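Paenibacillus xanthan lyase (Paenibacillus, PDB 6F2P) is a polysaccharide lyase family 8 xanthan lyase that probably removes terminal mannose from xanthan side chains by beta-elimination. Local coordinates at residues Q847-T852 against K858-G863. Numbering follows the deposited sequence.
Sequences QDMFWT and KEFTMG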
loop_
_atom_site.group_PDB
_atom_site.type_symbol
_atom_site.label_atom_id
_atom_site.label_comp_id
_atom_site.label_asym_id
_atom_site.label_seq_id
_atom_site.Cartn_x
_atom_site.Cartn_y
_atom_site.Cartn_z
ATOM N N GLN A 847 -12.062 6.568 37.876
ATOM C CA GLN A 847 -11.129 6.707 38.980
ATOM C C GLN A 847 -10.607 8.126 39.058
ATOM O O GLN A 847 -10.034 8.640 38.096
ATOM C CB GLN A 847 -9.952 5.749 38.800
ATOM C CG GLN A 847 -10.325 4.285 38.908
ATOM C CD GLN A 847 -10.203 3.759 40.325
ATOM O OE1 GLN A 847 -9.729 4.455 41.226
ATOM N NE2 GLN A 847 -10.624 2.520 40.527
ATOM N N ASP A 848 -10.805 8.763 40.204
ATOM C CA ASP A 848 -10.222 10.077 40.423
ATOM C C ASP A 848 -8.734 9.890 40.738
ATOM O O ASP A 848 -8.356 9.411 41.821
ATOM C CB ASP A 848 -10.979 10.837 41.522
ATOM C CG ASP A 848 -10.248 12.078 41.995
ATOM O OD1 ASP A 848 -9.385 12.602 41.257
ATOM O OD2 ASP A 848 -10.543 12.532 43.120
ATOM N N MET A 849 -7.906 10.275 39.767
ATOM C CA MET A 849 -6.467 10.059 39.812
ATOM C C MET A 849 -5.719 11.171 40.544
ATOM O O MET A 849 -4.490 11.218 40.512
ATOM C CB MET A 849 -5.918 9.935 38.391
ATOM C CG MET A 849 -6.644 8.934 37.514
ATOM S SD MET A 849 -6.173 7.274 37.975
ATOM C CE MET A 849 -6.749 6.311 36.585
ATOM N N PHE A 850 -6.448 12.070 41.195
ATOM C CA PHE A 850 -5.800 13.133 41.959
ATOM C C PHE A 850 -5.573 12.762 43.433
ATOM O O PHE A 850 -6.401 12.092 44.054
ATOM C CB PHE A 850 -6.595 14.440 41.863
ATOM C CG PHE A 850 -5.955 15.592 42.592
ATOM C CD1 PHE A 850 -4.965 16.351 41.982
ATOM C CD2 PHE A 850 -6.337 15.915 43.888
ATOM C CE1 PHE A 850 -4.365 17.411 42.647
ATOM C CE2 PHE A 850 -5.739 16.967 44.560
ATOM C CZ PHE A 850 -4.751 17.720 43.938
ATOM N N TRP A 851 -4.442 13.202 43.977
ATOM C CA TRP A 851 -4.206 13.135 45.418
ATOM C C TRP A 851 -3.120 14.107 45.906
ATOM O O TRP A 851 -2.257 14.544 45.138
ATOM C CB TRP A 851 -3.915 11.703 45.884
ATOM C CG TRP A 851 -2.571 11.167 45.505
ATOM C CD1 TRP A 851 -1.434 11.181 46.263
ATOM C CD2 TRP A 851 -2.227 10.519 44.280
ATOM N NE1 TRP A 851 -0.402 10.580 45.583
ATOM C CE2 TRP A 851 -0.864 10.165 44.361
ATOM C CE3 TRP A 851 -2.940 10.205 43.120
ATOM C CZ2 TRP A 851 -0.200 9.514 43.328
ATOM C CZ3 TRP A 851 -2.283 9.560 42.098
ATOM C CH2 TRP A 851 -0.924 9.221 42.205
ATOM N N THR A 852 -3.183 14.429 47.195
ATOM C CA THR A 852 -2.319 15.429 47.815
ATOM C C THR A 852 -1.357 14.792 48.812
ATOM O O THR A 852 -0.351 15.400 49.196
ATOM C CB THR A 852 -3.157 16.471 48.568
ATOM O OG1 THR A 852 -4.182 15.798 49.314
ATOM C CG2 THR A 852 -3.809 17.439 47.595
ATOM N N LYS A 858 0.675 5.567 42.859
ATOM C CA LYS A 858 -0.260 4.590 43.401
ATOM C C LYS A 858 -0.652 3.600 42.318
ATOM O O LYS A 858 -0.603 3.913 41.132
ATOM C CB LYS A 858 -1.521 5.271 43.942
ATOM C CG LYS A 858 -1.295 6.194 45.126
ATOM C CD LYS A 858 -2.606 6.521 45.823
ATOM C CE LYS A 858 -3.598 7.219 44.893
ATOM N NZ LYS A 858 -4.886 7.563 45.588
ATOM N N GLU A 859 -1.045 2.402 42.728
ATOM C CA GLU A 859 -1.512 1.398 41.788
ATOM C C GLU A 859 -3.033 1.363 41.797
ATOM O O GLU A 859 -3.639 0.907 42.769
ATOM C CB GLU A 859 -0.981 0.022 42.167
ATOM C CG GLU A 859 -1.036 -0.960 41.029
ATOM C CD GLU A 859 0.077 -0.732 40.033
ATOM O OE1 GLU A 859 1.134 -0.192 40.434
ATOM O OE2 GLU A 859 -0.099 -1.094 38.851
ATOM N N PHE A 860 -3.648 1.842 40.721
ATOM C CA PHE A 860 -5.099 1.844 40.617
ATOM C C PHE A 860 -5.598 0.538 40.027
ATOM O O PHE A 860 -5.091 0.079 39.008
ATOM C CB PHE A 860 -5.582 3.019 39.758
ATOM C CG PHE A 860 -5.435 4.352 40.425
ATOM C CD1 PHE A 860 -4.197 4.988 40.479
ATOM C CD2 PHE A 860 -6.529 4.974 41.007
ATOM C CE1 PHE A 860 -4.053 6.221 41.101
ATOM C CE2 PHE A 860 -6.395 6.211 41.628
ATOM C CZ PHE A 860 -5.154 6.834 41.676
ATOM N N THR A 861 -6.593 -0.061 40.671
ATOM C CA THR A 861 -7.280 -1.210 40.103
ATOM C C THR A 861 -8.502 -0.709 39.346
ATOM O O THR A 861 -9.483 -0.274 39.949
ATOM C CB THR A 861 -7.721 -2.200 41.189
ATOM O OG1 THR A 861 -6.602 -2.529 42.014
ATOM C CG2 THR A 861 -8.255 -3.470 40.559
ATOM N N MET A 862 -8.434 -0.755 38.020
ATOM C CA MET A 862 -9.503 -0.217 37.192
ATOM C C MET A 862 -10.696 -1.153 37.204
ATOM O O MET A 862 -11.844 -0.719 37.303
ATOM C CB MET A 862 -9.024 -0.010 35.754
ATOM C CG MET A 862 -7.671 0.677 35.621
ATOM S SD MET A 862 -7.668 2.333 36.313
ATOM C CE MET A 862 -8.930 3.131 35.317
ATOM N N GLY A 863 -10.420 -2.445 37.097
ATOM C CA GLY A 863 -11.481 -3.429 37.069
ATOM C C GLY A 863 -11.103 -4.661 36.278
ATOM O O GLY A 863 -9.977 -4.786 35.801
HETATM O O HOH W 1 -12.564 1.510 38.370
#
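Trp851 has CG between its backbone N and carbonyl carbon (chi1 73°), which turns the indole toward Lys858, and the bend of Lys858 at chi3 carries its CE over that ring. Lys858 CE lies 3.7 Å from the centroid of the Trp851 six-membered ring, over its face, a CH-pi contact. The indole N-H (NE1) is hydrogen-bonded to the backbone O of Glu855, inside the connecting loop, which probably limits rotation of the ring. One face of the Phe860 ring is covered by Met849, and opposite parts of its edge meet Gln847 and Trp851. Met849 SD stands 3.6 Å from the Phe860 ring centroid and 3° off the normal, a Met-aromatic contact. Gln847 OE1 approaches Phe860 CD2 to 3.2 Å, with amide and ring planes 81° apart. Trp851 CZ3 reaches Phe860 CE1 at 3.9 Å. With an alanine here instead of Trp851, the Lys858 methylenes would probably lose their aromatic surface, Phe860 CE1 its neighbour, and Glu855 O its indole donor. No direct hydrogen bond joins the segments; one water bridges Gln847 NE2 and Met862 O. The end of strand 841-848 and the loop that follows it therefore pack against strand 857-867, of the other sheet of this beta-sandwich-like domain, mainly through aromatic, sulfur and aliphatic contacts.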